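PDB 6W5E: BSU-2 beta-lactamase from Bacillus subtilis, which probably hydrolyses the beta-lactam ring of penicillin-type antibiotics, acting as a class D beta-lactamase. Local coordinates for residues L84-Q88 and P188-M194; K198-Q203 and F227-I231; E204-Y209 and G263-S267. One frame throughout, in Å; residues are numbered along the deposited sequence. Where two conformers were deposited one is given.

Interaction 1: L84-Q88 and P188-M194; sequences LIGLQ and PFDKPVM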
loop_
_atom_site.group_PDB
_atom_site.type_symbol
_atom_site.label_atom_id
_atom_site.label_comp_id
_atom_site.label_asym_id
_atom_site.label_seq_id
_atom_site.Cartn_x
_atom_site.Cartn_y
_atom_site.Cartn_z
ATOM N N LEU A 84 2.450 10.531 -2.278
ATOM C CA LEU A 84 1.481 11.438 -2.888
ATOM C C LEU A 84 1.582 12.837 -2.292
ATOM O O LEU A 84 1.688 13.830 -3.023
ATOM C CB LEU A 84 0.062 10.885 -2.720
ATOM C CG LEU A 84 -0.294 9.659 -3.566
ATOM C CD1 LEU A 84 -1.510 8.964 -2.986
ATOM C CD2 LEU A 84 -0.529 10.063 -5.023
ATOM N N ILE A 85 1.547 12.937 -0.959
ATOM C CA ILE A 85 1.636 14.247 -0.315
ATOM C C ILE A 85 2.966 14.902 -0.641
ATOM O O ILE A 85 3.027 16.094 -0.980
ATOM C CB ILE A 85 1.445 14.121 1.206
ATOM C CG1 ILE A 85 0.054 13.586 1.543
ATOM C CG2 ILE A 85 1.695 15.463 1.884
ATOM C CD1 ILE A 85 -0.054 13.123 2.989
ATOM N N GLY A 86 4.055 14.131 -0.536
ATOM C CA GLY A 86 5.379 14.701 -0.707
ATOM C C GLY A 86 5.588 15.275 -2.092
ATOM O O GLY A 86 6.159 16.357 -2.241
ATOM N N LEU A 87 5.117 14.566 -3.122
ATOM C CA LEU A 87 5.206 15.104 -4.476
ATOM C C LEU A 87 4.289 16.307 -4.644
ATOM O O LEU A 87 4.686 17.316 -5.242
ATOM C CB LEU A 87 4.833 14.016 -5.483
ATOM C CG LEU A 87 5.861 12.896 -5.634
ATOM C CD1 LEU A 87 5.247 11.669 -6.318
ATOM C CD2 LEU A 87 7.094 13.398 -6.385
ATOM N N GLN A 88 3.067 16.230 -4.106
ATOM C CA GLN A 88 2.101 17.310 -4.295
ATOM C C GLN A 88 2.599 18.614 -3.687
ATOM O O GLN A 88 2.445 19.679 -4.298
ATOM C CB GLN A 88 0.752 16.922 -3.692
ATOM C CG GLN A 88 -0.365 17.921 -3.966
ATOM C CD GLN A 88 -0.730 18.009 -5.439
ATOM O OE1 GLN A 88 -0.621 17.033 -6.180
ATOM N NE2 GLN A 88 -1.188 19.182 -5.866
ATOM N N PRO A 188 -7.386 14.477 -4.581
ATOM C CA PRO A 188 -6.972 15.868 -4.843
ATOM C C PRO A 188 -5.464 16.018 -5.020
ATOM O O PRO A 188 -4.800 16.779 -4.314
ATOM C CB PRO A 188 -7.492 16.600 -3.599
ATOM C CG PRO A 188 -7.454 15.576 -2.534
ATOM C CD PRO A 188 -7.840 14.289 -3.193
ATOM N N PHE A 189 -4.913 15.266 -5.965
ATOM C CA PHE A 189 -3.521 15.394 -6.363
ATOM C C PHE A 189 -3.466 15.697 -7.851
ATOM O O PHE A 189 -4.372 15.323 -8.602
ATOM C CB PHE A 189 -2.749 14.095 -6.074
ATOM C CG PHE A 189 -2.703 13.749 -4.624
ATOM C CD1 PHE A 189 -1.916 14.491 -3.753
ATOM C CD2 PHE A 189 -3.457 12.704 -4.119
ATOM C CE1 PHE A 189 -1.878 14.191 -2.407
ATOM C CE2 PHE A 189 -3.430 12.407 -2.769
ATOM C CZ PHE A 189 -2.632 13.144 -1.910
ATOM N N ASP A 190 -2.400 16.373 -8.279
ATOM C CA ASP A 190 -2.195 16.568 -9.706
ATOM C C ASP A 190 -2.139 15.220 -10.405
ATOM O O ASP A 190 -1.646 14.232 -9.854
ATOM C CB ASP A 190 -0.897 17.328 -9.976
ATOM C CG ASP A 190 -0.870 18.697 -9.321
ATOM O OD1 ASP A 190 -1.936 19.187 -8.896
ATOM O OD2 ASP A 190 0.223 19.290 -9.242
ATOM N N LYS A 191 -2.679 15.172 -11.619
ATOM C CA LYS A 191 -2.622 13.937 -12.396
ATOM C C LYS A 191 -1.215 13.364 -12.506
ATOM O O LYS A 191 -1.048 12.164 -12.244
ATOM C CB LYS A 191 -3.322 14.124 -13.752
ATOM C CG LYS A 191 -4.837 14.069 -13.658
ATOM C CD LYS A 191 -5.368 12.781 -14.276
ATOM C CE LYS A 191 -6.769 12.451 -13.784
ATOM N NZ LYS A 191 -7.218 11.137 -14.320
ATOM N N PRO A 192 -0.176 14.130 -12.861
ATOM C CA PRO A 192 1.164 13.519 -12.929
ATOM C C PRO A 192 1.641 12.956 -11.605
ATOM O O PRO A 192 2.387 11.971 -11.599
ATOM C CB PRO A 192 2.060 14.663 -13.417
ATOM C CG PRO A 192 1.140 15.622 -14.080
ATOM C CD PRO A 192 -0.181 15.509 -13.390
ATOM N N VAL A 193 1.227 13.550 -10.483
ATOM C CA VAL A 193 1.603 13.020 -9.172
ATOM C C VAL A 193 1.054 11.610 -8.992
ATOM O O VAL A 193 1.768 10.695 -8.566
ATOM C CB VAL A 193 1.129 13.966 -8.055
ATOM C CG1 VAL A 193 1.231 13.284 -6.681
ATOM C CG2 VAL A 193 1.934 15.261 -8.099
ATOM N N MET A 194 -0.226 11.412 -9.316
ATOM C CA MET A 194 -0.811 10.082 -9.189
ATOM C C MET A 194 -0.191 9.098 -10.172
ATOM O O MET A 194 0.037 7.936 -9.824
ATOM C CB MET A 194 -2.322 10.158 -9.336
ATOM C CG MET A 194 -2.943 10.860 -8.148
ATOM S SD MET A 194 -4.741 10.918 -8.153
ATOM C CE MET A 194 -5.039 12.179 -9.387
#

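Interaction 2: K198-Q203 and F227-I231; sequences KRMMIQ and FVGFI. With EDO (1,2-ethanediol), chain F.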
loop_
_atom_site.group_PDB
_atom_site.type_symbol
_atom_site.label_atom_id
_atom_site.label_comp_id
_atom_site.label_asym_id
_atom_site.label_seq_id
_atom_site.Cartn_x
_atom_site.Cartn_y
_atom_site.Cartn_z
ATOM N N LYS A 198 1.671 5.654 -8.971
ATOM C CA LYS A 198 1.303 4.369 -9.560
ATOM C C LYS A 198 2.515 3.675 -10.170
ATOM O O LYS A 198 2.731 2.479 -9.948
ATOM C CB LYS A 198 0.211 4.555 -10.614
ATOM C CG LYS A 198 -1.173 4.798 -10.047
ATOM C CD LYS A 198 -2.190 4.947 -11.175
ATOM C CE LYS A 198 -3.622 5.010 -10.655
ATOM N NZ LYS A 198 -4.600 5.097 -11.777
ATOM N N ARG A 199 3.328 4.411 -10.936
ATOM C CA ARG A 199 4.510 3.799 -11.534
ATOM C C ARG A 199 5.448 3.256 -10.462
ATOM O O ARG A 199 5.996 2.157 -10.610
ATOM C CB ARG A 199 5.238 4.795 -12.438
ATOM C CG ARG A 199 4.514 5.036 -13.757
ATOM C CD ARG A 199 5.455 5.497 -14.859
ATOM N NE ARG A 199 6.252 6.644 -14.443
ATOM C CZ ARG A 199 5.905 7.912 -14.640
ATOM N NH1 ARG A 199 4.754 8.206 -15.239
ATOM N NH2 ARG A 199 6.702 8.885 -14.218
ATOM N N MET A 200 5.613 3.990 -9.358
ATOM C CA MET A 200 6.486 3.518 -8.291
ATOM C C MET A 200 5.956 2.259 -7.624
ATOM O O MET A 200 6.739 1.529 -7.017
ATOM C CB MET A 200 6.687 4.600 -7.223
ATOM C CG MET A 200 7.425 5.832 -7.729
ATOM S SD MET A 200 7.883 6.994 -6.427
ATOM C CE MET A 200 6.319 7.627 -5.898
ATOM N N MET A 201 4.649 2.001 -7.706
ATOM C CA MET A 201 4.030 0.813 -7.132
ATOM C C MET A 201 4.074 -0.404 -8.051
ATOM O O MET A 201 3.667 -1.491 -7.624
ATOM C CB MET A 201 2.570 1.116 -6.774
ATOM C CG MET A 201 2.398 2.123 -5.661
ATOM S SD MET A 201 0.665 2.615 -5.464
ATOM C CE MET A 201 -0.048 1.110 -4.815
ATOM N N ILE A 202 4.547 -0.267 -9.294
ATOM C CA ILE A 202 4.505 -1.403 -10.207
ATOM C C ILE A 202 5.370 -2.530 -9.669
ATOM O O ILE A 202 6.552 -2.333 -9.356
ATOM C CB ILE A 202 4.947 -0.997 -11.621
ATOM C CG1 ILE A 202 3.888 -0.105 -12.271
ATOM C CG2 ILE A 202 5.175 -2.243 -12.477
ATOM C CD1 ILE A 202 4.311 0.522 -13.596
ATOM N N GLN A 203 4.777 -3.718 -9.552
ATOM C CA GLN A 203 5.480 -4.929 -9.151
ATOM C C GLN A 203 5.791 -5.841 -10.326
ATOM O O GLN A 203 6.853 -6.471 -10.348
ATOM C CB GLN A 203 4.645 -5.705 -8.128
ATOM C CG GLN A 203 4.239 -4.885 -6.918
ATOM C CD GLN A 203 5.335 -4.823 -5.873
ATOM O OE1 GLN A 203 5.643 -5.822 -5.225
ATOM N NE2 GLN A 203 5.925 -3.647 -5.697
ATOM N N PHE A 227 -0.451 -6.362 2.034
ATOM C CA PHE A 227 -0.135 -6.128 0.628
ATOM C C PHE A 227 -1.364 -5.480 0.011
ATOM O O PHE A 227 -2.453 -6.063 0.030
ATOM C CB PHE A 227 0.255 -7.416 -0.108
ATOM C CG PHE A 227 0.707 -7.191 -1.532
ATOM C CD1 PHE A 227 1.832 -6.412 -1.812
ATOM C CD2 PHE A 227 0.010 -7.753 -2.591
ATOM C CE1 PHE A 227 2.247 -6.210 -3.120
ATOM C CE2 PHE A 227 0.428 -7.553 -3.900
ATOM C CZ PHE A 227 1.542 -6.785 -4.163
ATOM N N VAL A 228 -1.210 -4.254 -0.484
ATOM C CA VAL A 228 -2.333 -3.454 -0.948
ATOM C C VAL A 228 -2.007 -2.884 -2.316
ATOM O O VAL A 228 -0.845 -2.613 -2.629
ATOM C CB VAL A 228 -2.685 -2.333 0.065
ATOM C CG1 VAL A 228 -2.853 -2.921 1.474
ATOM C CG2 VAL A 228 -1.633 -1.234 0.081
ATOM N N GLY A 229 -3.028 -2.715 -3.142
ATOM C CA GLY A 229 -2.744 -2.185 -4.470
ATOM C C GLY A 229 -3.895 -2.437 -5.429
ATOM O O GLY A 229 -5.060 -2.462 -5.034
ATOM N N PHE A 230 -3.540 -2.579 -6.702
ATOM C CA PHE A 230 -4.542 -2.800 -7.727
ATOM C C PHE A 230 -3.890 -3.510 -8.898
ATOM O O PHE A 230 -2.667 -3.528 -9.034
ATOM C CB PHE A 230 -5.274 -1.512 -8.153
ATOM C CG PHE A 230 -4.476 -0.254 -7.976
ATOM C CD1 PHE A 230 -3.487 0.104 -8.878
ATOM C CD2 PHE A 230 -4.727 0.587 -6.901
ATOM C CE1 PHE A 230 -2.764 1.269 -8.705
ATOM C CE2 PHE A 230 -4.004 1.755 -6.731
ATOM C CZ PHE A 230 -3.020 2.091 -7.635
ATOM N N ILE A 231 -4.724 -4.122 -9.733
ATOM C CA ILE A 231 -4.243 -4.839 -10.906
ATOM C C ILE A 231 -5.050 -4.402 -12.114
ATOM O O ILE A 231 -6.284 -4.338 -12.060
ATOM C CB ILE A 231 -4.263 -6.374 -10.723
ATOM C CG1 ILE A 231 -3.778 -7.063 -12.001
ATOM C CG2 ILE A 231 -5.658 -6.897 -10.295
ATOM C CD1 ILE A 231 -3.349 -8.484 -11.790
HETATM C C1 EDO F . -5.880 2.119 -12.508
HETATM O O1 EDO F . -4.522 2.419 -12.849
HETATM C C2 EDO F . -5.914 0.968 -11.511
HETATM O O2 EDO F . -5.219 -0.158 -12.061
#

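Interaction 3: E204-Y209 and G263-S267; sequences EEGDHY and GLITS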
loop_
_atom_site.group_PDB
_atom_site.type_symbol
_atom_site.label_atom_id
_atom_site.label_comp_id
_atom_site.label_asym_id
_atom_site.label_seq_id
_atom_site.Cartn_x
_atom_site.Cartn_y
_atom_site.Cartn_z
ATOM N N GLU A 204 4.883 -5.923 -11.299
ATOM C CA GLU A 204 5.028 -6.778 -12.471
ATOM C C GLU A 204 4.315 -6.119 -13.638
ATOM O O GLU A 204 3.157 -5.724 -13.497
ATOM C CB GLU A 204 4.335 -8.128 -12.252
ATOM C CG GLU A 204 4.866 -9.018 -11.153
ATOM C CD GLU A 204 4.452 -10.466 -11.367
ATOM O OE1 GLU A 204 5.194 -11.200 -12.051
ATOM O OE2 GLU A 204 3.373 -10.859 -10.872
ATOM N N GLU A 205 4.974 -6.055 -14.794
ATOM C CA GLU A 205 4.348 -5.630 -16.046
ATOM C C GLU A 205 4.388 -6.822 -16.994
ATOM O O GLU A 205 5.423 -7.100 -17.605
ATOM C CB GLU A 205 5.067 -4.434 -16.664
ATOM C CG GLU A 205 4.598 -3.082 -16.187
ATOM C CD GLU A 205 5.058 -1.963 -17.096
ATOM O OE1 GLU A 205 6.052 -1.292 -16.769
ATOM O OE2 GLU A 205 4.422 -1.756 -18.149
ATOM N N GLY A 206 3.267 -7.534 -17.107
ATOM C CA GLY A 206 3.152 -8.622 -18.054
ATOM C C GLY A 206 2.653 -8.143 -19.405
ATOM O O GLY A 206 2.466 -6.951 -19.650
ATOM N N ASP A 207 2.442 -9.111 -20.299
ATOM C CA ASP A 207 1.879 -8.802 -21.607
ATOM C C ASP A 207 0.416 -8.392 -21.510
ATOM O O ASP A 207 -0.066 -7.616 -22.343
ATOM C CB ASP A 207 2.004 -10.013 -22.532
ATOM C CG ASP A 207 3.444 -10.377 -22.824
ATOM O OD1 ASP A 207 4.240 -9.462 -23.116
ATOM O OD2 ASP A 207 3.779 -11.579 -22.765
ATOM N N HIS A 208 -0.305 -8.892 -20.508
ATOM C CA HIS A 208 -1.746 -8.718 -20.434
ATOM C C HIS A 208 -2.222 -8.098 -19.131
ATOM O O HIS A 208 -3.433 -7.925 -18.956
ATOM C CB HIS A 208 -2.454 -10.065 -20.653
ATOM C CG HIS A 208 -2.012 -10.782 -21.891
ATOM N ND1 HIS A 208 -2.231 -10.279 -23.154
ATOM C CD2 HIS A 208 -1.351 -11.952 -22.059
ATOM C CE1 HIS A 208 -1.731 -11.112 -24.050
ATOM N NE2 HIS A 208 -1.193 -12.136 -23.411
ATOM N N TYR A 209 -1.317 -7.761 -18.217
ATOM C CA TYR A 209 -1.715 -7.202 -16.933
ATOM C C TYR A 209 -0.561 -6.395 -16.362
ATOM O O TYR A 209 0.598 -6.593 -16.728
ATOM C CB TYR A 209 -2.113 -8.306 -15.942
ATOM C CG TYR A 209 -0.917 -9.053 -15.415
ATOM C CD1 TYR A 209 -0.347 -10.081 -16.148
ATOM C CD2 TYR A 209 -0.325 -8.700 -14.199
ATOM C CE1 TYR A 209 0.764 -10.757 -15.684
ATOM C CE2 TYR A 209 0.795 -9.359 -13.730
ATOM C CZ TYR A 209 1.327 -10.396 -14.473
ATOM O OH TYR A 209 2.438 -11.062 -14.015
ATOM N N GLY A 263 -7.495 -15.720 -12.436
ATOM C CA GLY A 263 -7.264 -15.349 -13.819
ATOM C C GLY A 263 -6.924 -13.899 -14.067
ATOM O O GLY A 263 -6.995 -13.457 -15.220
ATOM N N LEU A 264 -6.545 -13.146 -13.035
ATOM C CA LEU A 264 -6.166 -11.747 -13.208
ATOM C C LEU A 264 -4.681 -11.586 -13.510
ATOM O O LEU A 264 -4.302 -10.766 -14.357
ATOM C CB LEU A 264 -6.583 -10.937 -11.975
ATOM C CG LEU A 264 -8.082 -10.949 -11.649
ATOM C CD1 LEU A 264 -8.399 -10.041 -10.471
ATOM C CD2 LEU A 264 -8.933 -10.580 -12.856
ATOM N N ILE A 265 -3.825 -12.341 -12.830
ATOM C CA ILE A 265 -2.426 -12.476 -13.227
ATOM C C ILE A 265 -2.353 -13.634 -14.208
ATOM O O ILE A 265 -2.678 -14.774 -13.857
ATOM C CB ILE A 265 -1.520 -12.735 -12.015
ATOM C CG1 ILE A 265 -1.442 -11.494 -11.129
ATOM C CG2 ILE A 265 -0.115 -13.164 -12.463
ATOM C CD1 ILE A 265 -0.667 -11.715 -9.849
ATOM N N THR A 266 -1.941 -13.340 -15.439
ATOM C CA THR A 266 -1.789 -14.372 -16.454
ATOM C C THR A 266 -0.354 -14.358 -16.961
ATOM O O THR A 266 0.504 -15.056 -16.416
ATOM C CB THR A 266 -2.807 -14.176 -17.585
ATOM O OG1 THR A 266 -2.718 -12.842 -18.109
ATOM C CG2 THR A 266 -4.226 -14.420 -17.077
ATOM N N SER A 267 -0.075 -13.541 -17.969
ATOM C CA SER A 267 1.283 -13.392 -18.472
ATOM C C SER A 267 1.439 -12.029 -19.129
ATOM O O SER A 267 0.478 -11.257 -19.205
ATOM C CB SER A 267 1.611 -14.498 -19.471
ATOM O OG SER A 267 0.858 -14.330 -20.656
ATOM O OXT SER A 267 2.527 -11.680 -19.592
HETATM O O HOH W 1 2.647 -13.971 -22.425
#

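Interaction 1: L84-Q88 and P188-M194
Gln88, Phe189 and Leu84 bring most of the buried surface to this contact, where the end of helix 81-88 meets the loop before helix 191-200 and its first turn, two helices packed in the helical part of the transpeptidase-like fold. Leu84 CB lies over one face of the Phe189 ring, toward the rim and 3.8 Å from the centroid, in a CH-pi contact. Gln88 meets the same ring at its edge, with CB in the ring plane and 3.6 Å from Phe189 CD1. Trp144 of helix 138-147 packs nearly parallel to the phenyl ring. The Gln88 chain leaves with CG anti to the backbone N (chi1 -174°) and then bends at chi2, which carries the amide to the start of the second helix. There Gln88 OE1 accepts a bond from Asp190 N at 2.8 Å, and Gln88 NE2 donates to Asp190 OD1 at 3.1 Å. The second bond lies in the amide plane but meets the carboxylate from above its plane, the two groups being almost perpendicular. Val193 CG1 packs against Leu87 CB at 3.9 Å and also touches the Leu84 side chain. Because one bond uses the amide oxygen as acceptor and the other its nitrogen as donor, the pair fixes which way round the Gln88 amide sits.

Interaction 2: K198-Q203 and F227-I231
Met201 and Phe230 form the apolar centre of this contact, a Met-aromatic pair approached obliquely. The sulfur, Met201 SD, stands 5.3 Å from the Phe230 ring centroid, 50° off the ring normal, while the methyl Met201 CE comes within 4.2 Å of Phe230 CZ. Met201 CE also lies 4.3 Å from Gly229 CA, where the strand presents bare backbone. Lys198 adds its aliphatic part: Lys198 CG is 4.1 Å from Phe230 CZ, and the chain crosses the phenylalanine side chain at about a right angle. Extended beyond CG, that lysine carries its polar end past the ring. Lys198 NZ forms a salt bridge with Glu185, donates to the Ala183 carbonyl, and makes a weak hydrogen bond of 2.9 Å to O1 of an ethanediol that probably came from the crystallisation liquor. No hydrogen bond joins the two segments directly, since strand 209-217 runs between strands 202-205 and 225-233 and pairs with both, as through Gly213 to Met201 and Lys214 to Val228. The contact thus lays a helix end and the edge strand after it on the antiparallel sheet of the transpeptidase-like fold. Helix 172-184 packs against Phe230 through Leu182 and Ala183, and helix 248-261 lies against Phe227.

Interaction 3: E204-Y209 and G263-S267
The C-terminal carboxylate of Ser267 is received by two consecutive backbone N-H groups, those of Asp207 and His208. Asp207 N donates to Ser267 OXT at 2.7 Å and close to straight, at 161°. His208 N donates to the other oxygen, Ser267 O, at 2.8 Å; this bond is more bent, yet it arrives in the carbonyl plane on a lone pair. Both oxygens thus accept a backbone N-H. Not every neighbour is favourable: Asp207 OD2 lies 3.4 Å from Ser267 OXT, two acceptors side by side, which may raise the proton affinity of either group slightly. A water donates to Asp207 OD2; its contact with Ser267 OG is unusually short, and the direction of that one stays open. The imidazole of His208 has its polar partner in Glu234 through ND1, and His208 CD2 comes 3.5 Å from Ser267 OG.

These amides belong to the turn of a beta hairpin, between edge strand 202-205 and strand 209-217 of the antiparallel sheet, and Gly206 N bonds to Tyr209 O across it. On the other segment, Gly263 takes positive phi as the C-prime residue of the Schellman motif that ends helix 248-261, and the last residues then run out to the hairpin.

Beside the turn, the Tyr209 ring is held between the Gly206 backbone and Ile265. Ile265 CA stands over the centre of one face, 4.2 Å from the Tyr209 ring centroid, in a CH-pi contact, and Gly206 N lies over the opposite face. Ser267 O comes to the ring edge, 3.4 Å from Tyr209 CD1. Farther along, Ile265 CG2 touches Tyr209 CZ at 3.7 Å, and Ile231 of strand 225-233 packs against both side chains.

Interactions 1, 2 and 3 run from the helical part of the enzyme to the edge strand side of its antiparallel sheet. Helix 191-200 serves interactions 1 and 2, whose centres are about 16 Å apart and which touch where Leu87 CD1 meets Met200 CE. Strand 202-205 then carries the chain into interaction 3, its centre about 13 Å from that of interaction 2, and these two touch where Ile231 CD1 meets Leu264 O. Interactions 1 and 3, about 27 Å between centres, have no direct touch, so interaction 2 is the link between them. Along the chain interaction 1 closes first, whereas interactions 2 and 3 alternate their segments. Helix 81-88 begins just after carboxylated Lys79, a modification characteristic of class D beta-lactamases.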